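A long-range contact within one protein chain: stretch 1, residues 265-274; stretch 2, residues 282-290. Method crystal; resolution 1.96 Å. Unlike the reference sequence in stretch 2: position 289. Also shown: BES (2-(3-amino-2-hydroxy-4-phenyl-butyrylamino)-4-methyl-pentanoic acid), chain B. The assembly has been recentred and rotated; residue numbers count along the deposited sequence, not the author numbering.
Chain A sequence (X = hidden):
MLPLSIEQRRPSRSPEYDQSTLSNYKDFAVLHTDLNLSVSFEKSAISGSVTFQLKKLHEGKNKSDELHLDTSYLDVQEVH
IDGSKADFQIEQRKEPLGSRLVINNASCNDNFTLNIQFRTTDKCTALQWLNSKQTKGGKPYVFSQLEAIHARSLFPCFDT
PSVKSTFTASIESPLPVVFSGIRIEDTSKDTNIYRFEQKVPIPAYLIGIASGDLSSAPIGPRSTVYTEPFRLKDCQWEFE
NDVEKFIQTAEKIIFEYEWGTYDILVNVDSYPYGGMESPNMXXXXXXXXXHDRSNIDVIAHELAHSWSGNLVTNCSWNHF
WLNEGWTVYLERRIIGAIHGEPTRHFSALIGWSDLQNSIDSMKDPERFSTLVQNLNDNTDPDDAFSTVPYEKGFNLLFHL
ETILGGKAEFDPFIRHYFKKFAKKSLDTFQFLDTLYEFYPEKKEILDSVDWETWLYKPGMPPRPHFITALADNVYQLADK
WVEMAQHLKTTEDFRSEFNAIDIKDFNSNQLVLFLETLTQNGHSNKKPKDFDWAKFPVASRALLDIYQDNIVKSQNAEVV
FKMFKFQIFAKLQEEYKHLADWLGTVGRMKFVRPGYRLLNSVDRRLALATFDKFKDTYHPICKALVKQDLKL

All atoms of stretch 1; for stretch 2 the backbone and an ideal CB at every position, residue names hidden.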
ATOM      1  N   LEU A 265      -9.534  -9.152   5.011  1.00 20.21           N
ATOM      2  CA  LEU A 265     -10.618  -8.310   5.510  1.00 20.03           C
ATOM      3  C   LEU A 265     -11.017  -7.348   4.409  1.00 26.53           C
ATOM      4  O   LEU A 265     -10.197  -6.543   3.986  1.00 20.05           O
ATOM      5  CB  LEU A 265     -10.163  -7.485   6.732  1.00 16.03           C
ATOM      6  CG  LEU A 265     -11.131  -6.384   7.180  1.00 21.61           C
ATOM      7  CD1 LEU A 265     -12.410  -6.986   7.683  1.00 20.21           C
ATOM      8  CD2 LEU A 265     -10.511  -5.474   8.271  1.00 21.61           C
ATOM      9  N   VAL A 266     -12.259  -7.433   3.929  1.00 22.01           N
ATOM     10  CA  VAL A 266     -12.726  -6.492   2.920  1.00 22.00           C
ATOM     11  C   VAL A 266     -13.381  -5.357   3.672  1.00 26.94           C
ATOM     12  O   VAL A 266     -14.453  -5.517   4.260  1.00 27.20           O
ATOM     13  CB  VAL A 266     -13.697  -7.117   1.890  1.00 22.08           C
ATOM     14  CG1 VAL A 266     -14.256  -6.037   0.989  1.00 23.03           C
ATOM     15  CG2 VAL A 266     -12.968  -8.184   1.046  1.00 20.05           C
ATOM     16  N   ASN A 267     -12.702  -4.214   3.687  1.00 23.84           N
ATOM     17  CA  ASN A 267     -13.066  -3.130   4.586  1.00 26.24           C
ATOM     18  C   ASN A 267     -14.287  -2.335   4.150  1.00 25.97           C
ATOM     19  O   ASN A 267     -14.848  -2.572   3.072  1.00 24.61           O
ATOM     20  CB  ASN A 267     -11.874  -2.192   4.758  1.00 23.68           C
ATOM     21  CG  ASN A 267     -11.237  -2.308   6.120  1.00 37.67           C
ATOM     22  OD1 ASN A 267     -11.924  -2.425   7.131  1.00 31.65           O
ATOM     23  ND2 ASN A 267      -9.916  -2.264   6.156  1.00 52.26           N
ATOM     24  N   VAL A 268     -14.677  -1.384   4.996  1.00 24.04           N
ATOM     25  CA  VAL A 268     -15.754  -0.442   4.696  1.00 31.07           C
ATOM     26  C   VAL A 268     -15.370   0.445   3.514  1.00 31.52           C
ATOM     27  O   VAL A 268     -14.195   0.573   3.174  1.00 26.75           O
ATOM     28  CB  VAL A 268     -16.110   0.437   5.935  1.00 31.43           C
ATOM     29  CG1 VAL A 268     -16.691  -0.424   7.049  1.00 33.87           C
ATOM     30  CG2 VAL A 268     -14.883   1.186   6.435  1.00 27.79           C
ATOM     31  N   ASP A 269     -16.358   1.083   2.902  1.00 31.73           N
ATOM     32  CA  ASP A 269     -16.104   1.849   1.684  1.00 38.77           C
ATOM     33  C   ASP A 269     -15.155   3.048   1.859  1.00 37.50           C
ATOM     34  O   ASP A 269     -14.517   3.468   0.897  1.00 40.54           O
ATOM     35  CB  ASP A 269     -17.428   2.236   1.003  1.00 41.10           C
ATOM     36  CG  ASP A 269     -18.376   1.045   0.856  1.00 47.04           C
ATOM     37  OD1 ASP A 269     -18.315   0.340  -0.175  1.00 45.33           O
ATOM     38  OD2 ASP A 269     -19.180   0.803   1.784  1.00 59.03           O
ATOM     39  N   SER A 270     -15.021   3.562   3.083  1.00 31.82           N
ATOM     40  CA  SER A 270     -14.094   4.675   3.348  1.00 32.94           C
ATOM     41  C   SER A 270     -12.612   4.288   3.348  1.00 32.45           C
ATOM     42  O   SER A 270     -11.727   5.149   3.447  1.00 31.67           O
ATOM     43  CB  SER A 270     -14.428   5.350   4.682  1.00 35.28           C
ATOM     44  OG  SER A 270     -14.281   4.450   5.768  1.00 34.43           O
ATOM     45  N   TYR A 271     -12.328   2.998   3.235  1.00 31.47           N
ATOM     46  CA  TYR A 271     -10.948   2.549   3.265  1.00 28.20           C
ATOM     47  C   TYR A 271     -10.114   3.224   2.156  1.00 31.78           C
ATOM     48  O   TYR A 271     -10.485   3.181   0.983  1.00 34.71           O
ATOM     49  CB  TYR A 271     -10.883   1.025   3.176  1.00 27.90           C
ATOM     50  CG  TYR A 271      -9.503   0.494   3.459  1.00 30.03           C
ATOM     51  CD1 TYR A 271      -8.986   0.518   4.745  1.00 28.89           C
ATOM     52  CD2 TYR A 271      -8.720  -0.033   2.443  1.00 32.22           C
ATOM     53  CE1 TYR A 271      -7.722   0.041   5.012  1.00 28.23           C
ATOM     54  CE2 TYR A 271      -7.454  -0.505   2.695  1.00 26.14           C
ATOM     55  CZ  TYR A 271      -6.960  -0.464   3.980  1.00 29.75           C
ATOM     56  OH  TYR A 271      -5.707  -0.940   4.227  1.00 31.42           O
ATOM     57  N   PRO A 272      -8.981   3.844   2.526  1.00 34.16           N
ATOM     58  CA  PRO A 272      -8.255   4.742   1.613  1.00 36.15           C
ATOM     59  C   PRO A 272      -7.148   4.106   0.763  1.00 35.80           C
ATOM     60  O   PRO A 272      -6.671   4.753  -0.169  1.00 39.63           O
ATOM     61  CB  PRO A 272      -7.639   5.766   2.574  1.00 38.72           C
ATOM     62  CG  PRO A 272      -7.369   4.958   3.819  1.00 39.78           C
ATOM     63  CD  PRO A 272      -8.418   3.873   3.889  1.00 39.13           C
ATOM     64  N   TYR A 273      -6.727   2.885   1.076  1.00 27.51           N
ATOM     65  CA  TYR A 273      -5.696   2.233   0.280  1.00 24.64           C
ATOM     66  C   TYR A 273      -6.306   1.080  -0.481  1.00 21.83           C
ATOM     67  O   TYR A 273      -7.481   0.771  -0.295  1.00 30.34           O
ATOM     68  CB  TYR A 273      -4.529   1.783   1.164  1.00 33.96           C
ATOM     69  CG  TYR A 273      -3.895   2.944   1.896  1.00 47.19           C
ATOM     70  CD1 TYR A 273      -2.858   3.664   1.329  1.00 56.14           C
ATOM     71  CD2 TYR A 273      -4.362   3.341   3.140  1.00 50.20           C
ATOM     72  CE1 TYR A 273      -2.293   4.740   1.986  1.00 64.29           C
ATOM     73  CE2 TYR A 273      -3.807   4.411   3.804  1.00 58.03           C
ATOM     74  CZ  TYR A 273      -2.772   5.110   3.226  1.00 66.91           C
ATOM     75  OH  TYR A 273      -2.216   6.181   3.893  1.00 68.11           O
ATOM     76  N   GLY A 274      -5.521   0.469  -1.362  1.00 25.70           N
ATOM     77  CA  GLY A 274      -5.992  -0.661  -2.139  1.00 22.88           C
ATOM     78  C   GLY A 274      -5.912  -1.857  -1.210  1.00 28.04           C
ATOM     79  O   GLY A 274      -6.769  -2.731  -1.215  1.00 24.00           O
ATOM     80  N   UNK A 282      -4.867  -9.443   5.680  1.00 17.78           N
ATOM     81  CA  UNK A 282      -4.758  -8.409   4.660  1.00 14.68           C
ATOM     82  C   UNK A 282      -5.991  -7.508   4.718  1.00 18.46           C
ATOM     83  O   UNK A 282      -7.115  -7.995   4.771  1.00 24.27           O
ATOM     84  CB  UNK A 282      -4.602  -9.029   3.270  1.00 14.68           C
ATOM     85  N   UNK A 283      -5.787  -6.194   4.721  1.00 15.70           N
ATOM     86  CA  UNK A 283      -6.890  -5.252   4.678  1.00 15.27           C
ATOM     87  C   UNK A 283      -7.082  -4.913   3.220  1.00 25.16           C
ATOM     88  O   UNK A 283      -6.121  -4.594   2.528  1.00 26.05           O
ATOM     89  CB  UNK A 283      -6.629  -4.007   5.528  1.00 15.27           C
ATOM     90  N   UNK A 284      -8.314  -5.016   2.733  1.00 19.59           N
ATOM     91  CA  UNK A 284      -8.577  -4.766   1.319  1.00 21.23           C
ATOM     92  C   UNK A 284      -9.726  -3.774   1.088  1.00 30.18           C
ATOM     93  O   UNK A 284     -10.666  -3.713   1.880  1.00 26.38           O
ATOM     94  CB  UNK A 284      -8.893  -6.088   0.617  1.00 21.23           C
ATOM     95  N   UNK A 285      -9.625  -2.989   0.012  1.00 26.85           N
ATOM     96  CA  UNK A 285     -10.689  -2.084  -0.435  1.00 21.74           C
ATOM     97  C   UNK A 285     -11.821  -2.898  -1.069  1.00 23.76           C
ATOM     98  O   UNK A 285     -11.573  -3.853  -1.809  1.00 28.07           O
ATOM     99  CB  UNK A 285     -10.146  -1.053  -1.427  1.00 21.74           C
ATOM    100  N   UNK A 286     -13.070  -2.536  -0.765  1.00 23.18           N
ATOM    101  CA  UNK A 286     -14.229  -3.187  -1.392  1.00 25.96           C
ATOM    102  C   UNK A 286     -14.296  -2.915  -2.889  1.00 25.85           C
ATOM    103  O   UNK A 286     -15.015  -3.608  -3.600  1.00 32.16           O
ATOM    104  CB  UNK A 286     -15.524  -2.715  -0.727  1.00 25.96           C
ATOM    105  N   UNK A 287     -13.563  -1.909  -3.361  1.00 29.61           N
ATOM    106  CA  UNK A 287     -13.544  -1.633  -4.789  1.00 31.59           C
ATOM    107  C   UNK A 287     -12.776  -2.726  -5.512  1.00 31.93           C
ATOM    108  O   UNK A 287     -12.646  -2.686  -6.720  1.00 34.93           O
ATOM    109  CB  UNK A 287     -12.926  -0.262  -5.072  1.00 31.59           C
ATOM    110  N   UNK A 288     -12.258  -3.702  -4.772  1.00 26.62           N
ATOM    111  CA  UNK A 288     -11.649  -4.849  -5.424  1.00 22.85           C
ATOM    112  C   UNK A 288     -12.742  -5.742  -5.998  1.00 29.53           C
ATOM    113  O   UNK A 288     -12.495  -6.518  -6.916  1.00 36.32           O
ATOM    114  CB  UNK A 288     -10.766  -5.628  -4.447  1.00 22.85           C
ATOM    115  N   UNK A 289     -13.948  -5.637  -5.449  1.00 26.86           N
ATOM    116  CA  UNK A 289     -15.045  -6.463  -5.916  1.00 29.63           C
ATOM    117  C   UNK A 289     -15.665  -5.903  -7.185  1.00 40.65           C
ATOM    118  O   UNK A 289     -16.328  -4.860  -7.161  1.00 40.95           O
ATOM    119  CB  UNK A 289     -16.110  -6.594  -4.825  1.00 29.63           C
ATOM    120  N   UNK A 290     -15.466  -6.624  -8.285  1.00 38.64           N
ATOM    121  CA  UNK A 290     -15.952  -6.196  -9.583  1.00 36.59           C
ATOM    122  C   UNK A 290     -16.974  -7.188 -10.143  1.00 42.01           C
ATOM    123  O   UNK A 290     -17.580  -6.949 -11.190  1.00 41.70           O
ATOM    124  CB  UNK A 290     -14.783  -6.031 -10.556  1.00 36.59           C
TER
HETATM  125  N2  BES B 901       0.961  -1.037   2.697  1.00 46.76           N
HETATM  126  C1  BES B 901       0.994  -0.578   1.324  1.00 45.88           C
HETATM  127  C6  BES B 901       0.260   0.758   1.197  1.00 46.67           C
HETATM  128  C7  BES B 901       0.971   1.821   2.005  1.00 48.03           C
HETATM  129  C8  BES B 901       2.352   1.953   1.908  1.00 45.10           C
HETATM  130  C12 BES B 901       0.251   2.652   2.858  1.00 51.51           C
HETATM  131  C9  BES B 901       3.011   2.924   2.653  1.00 44.27           C
HETATM  132  C11 BES B 901       0.913   3.623   3.605  1.00 49.59           C
HETATM  133  C10 BES B 901       2.293   3.760   3.502  1.00 44.60           C
HETATM  134  C2  BES B 901       0.370  -1.612   0.379  1.00 44.93           C
HETATM  135  O2  BES B 901       0.970  -2.914   0.432  1.00 32.40           O
HETATM  136  C3  BES B 901       0.487  -1.068  -1.006  1.00 47.59           C
HETATM  137  O3  BES B 901       1.572  -1.017  -1.590  1.00 38.26           O
HETATM  138  N1  BES B 901      -0.695  -0.656  -1.443  1.00 55.01           N
HETATM  139  C4  BES B 901      -1.022  -0.063  -2.723  1.00 58.17           C
HETATM  140  C13 BES B 901      -1.542  -1.243  -3.536  1.00 51.78           C
HETATM  141  C14 BES B 901      -0.835  -1.395  -4.876  1.00 54.64           C
HETATM  142  C15 BES B 901      -0.986  -2.823  -5.388  1.00 48.21           C
HETATM  143  C16 BES B 901       0.635  -0.993  -4.797  1.00 59.03           C
HETATM  144  C5  BES B 901      -2.153   0.894  -2.474  1.00 58.04           C
HETATM  145  O1  BES B 901      -2.309   1.865  -3.247  1.00 58.99           O
HETATM  146  O4  BES B 901      -2.901   0.682  -1.485  1.00 49.54           O

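Two strands run parallel at the start of this contact, and the backbone of 282-284 sets its register. At position 282 phi/psi of -60/132 suits an extended chain, and CA-to-CB points sideways, with the ideal CB 5.2 Å from Leu 265 N. Stretch 1 constrains this side chain little, so a small polar or a beta-branched residue would serve equally. The residue is Thr 282; its carbonyl makes the contact, Leu 265 N donating to Thr 282 O at 2.7 Å.

Position 283 pairs with Leu 265, CA to CA 4.9 Å, and its CB leaves the sheet on the same face as the Leu 265 side chain. The ideal CB lies 3.5 Å from Tyr 271 OH and 3.8 Å from Asn 267 ND2, while beyond it Leu 265 offers a methyl surface. A large apolar or aromatic side chain could use that surface; a long polar one might instead seek the amide or the hydroxyl. The residue is Phe 283, with chi1 of -80° (m). Leu 265 CD2 sits 3.8 Å from the centroid of the Phe 283 ring, 7° off its normal, a CH-pi contact over the face. Asn 267 ND2 approaches Phe 283 CD2 to 3.3 Å, and Phe 283 CB packs 3.8 Å from Tyr 271 CZ.

At 284 the CB turns to the other face, shared with Val 266. The ideal CB is only 3.6 Å from Leu 265 O and 4.4 Å from Gly 274 O, so the nearby backbone favours a small side chain, although a larger one directed outward cannot be excluded. Ala 284 is found. Its backbone locks the register: Ala 284 N donates to Leu 265 O at 2.7 Å, and Asn 267 N donates to Ala 284 O at 2.8 Å.

Position 285 leaves the strand with CB sideways, 3.4 Å from Tyr 273 O and 4.2 Å from Tyr 271 CD2. Ser, Thr or Val would fit such a mixed setting. Thr 285 has chi1 of 177° (t); a water accepts from its OG1 at 2.6 Å and donates to Tyr 271 O at 2.7 Å, bridging the stretches. Thr 285 N also donates to Gly 274 O at 3.1 Å.

At 286 phi is -65°, compatible with proline. The ideal CB is 3.9 Å from both Val 266 CG1 and Asn 267 O and 4.2 Å from Asp 269 OD1, so a compact apolar residue such as Ala, Val or Pro would suit the valine methyl, while a side chain carrying a donor could turn to the carbonyl or the carboxylate. Pro 286 lies alongside the valine, its CB 4.1 Å from Val 266 CG1.

The ideal CB atoms of 287 to 290 find nothing of stretch 1 within 5.5 Å, so their identity is poorly constrained here. Position 287 is Thr 287, whose OG1 donates to Thr 285 OG1 at 2.8 Å. Positions 288 and 289 point toward stretch 1, where longer apolar chains could reach back: Leu 288 makes little contact, whereas Leu 289, which differs from the reference sequence, brings CD1 to 4.4 Å from Val 266 CG1. Position 290, out of reach, is Ala 290.

Stretch 2 (282-290) TFATPTLLA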
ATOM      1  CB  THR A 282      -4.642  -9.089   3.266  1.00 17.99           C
ATOM      2  OG1 THR A 282      -3.319  -9.615   3.128  1.00 22.09           O
ATOM      3  CG2 THR A 282      -4.902  -8.087   2.138  1.00 23.61           C
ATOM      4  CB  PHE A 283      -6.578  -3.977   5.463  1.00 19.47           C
ATOM      5  CG  PHE A 283      -6.748  -4.103   6.946  1.00 19.02           C
ATOM      6  CD1 PHE A 283      -6.498  -5.299   7.599  1.00 25.36           C
ATOM      7  CD2 PHE A 283      -7.134  -3.001   7.699  1.00 25.51           C
ATOM      8  CE1 PHE A 283      -6.651  -5.407   8.975  1.00 37.78           C
ATOM      9  CE2 PHE A 283      -7.287  -3.099   9.074  1.00 27.12           C
ATOM     10  CZ  PHE A 283      -7.048  -4.306   9.714  1.00 33.59           C
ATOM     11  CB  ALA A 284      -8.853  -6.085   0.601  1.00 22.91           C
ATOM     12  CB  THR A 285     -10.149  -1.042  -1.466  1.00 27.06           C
ATOM     13  OG1 THR A 285     -11.211  -0.215  -1.957  1.00 32.43           O
ATOM     14  CG2 THR A 285      -9.462  -1.734  -2.650  1.00 28.87           C
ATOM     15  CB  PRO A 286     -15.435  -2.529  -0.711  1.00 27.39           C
ATOM     16  CG  PRO A 286     -14.897  -1.703   0.390  1.00 32.68           C
ATOM     17  CD  PRO A 286     -13.453  -1.454   0.158  1.00 25.57           C
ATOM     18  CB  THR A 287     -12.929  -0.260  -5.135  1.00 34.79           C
ATOM     19  OG1 THR A 287     -11.560  -0.221  -4.719  1.00 28.42           O
ATOM     20  CG2 THR A 287     -13.707   0.874  -4.451  1.00 31.10           C
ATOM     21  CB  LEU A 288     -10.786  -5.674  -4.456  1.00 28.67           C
ATOM     22  CG  LEU A 288      -9.431  -5.113  -4.016  1.00 30.36           C
ATOM     23  CD1 LEU A 288      -8.540  -6.242  -3.509  1.00 34.81           C
ATOM     24  CD2 LEU A 288      -8.771  -4.390  -5.182  1.00 28.67           C
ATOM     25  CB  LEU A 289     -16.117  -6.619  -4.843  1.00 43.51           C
ATOM     26  CG  LEU A 289     -15.880  -7.829  -3.949  1.00 54.92           C
ATOM     27  CD1 LEU A 289     -14.606  -7.640  -3.129  1.00 42.44           C
ATOM     28  CD2 LEU A 289     -17.089  -8.052  -3.067  1.00 65.11           C
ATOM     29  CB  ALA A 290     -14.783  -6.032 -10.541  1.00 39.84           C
TER
HETATM   30  O   HOH W   1     -12.129   1.629  -0.410  1.00 38.58           O
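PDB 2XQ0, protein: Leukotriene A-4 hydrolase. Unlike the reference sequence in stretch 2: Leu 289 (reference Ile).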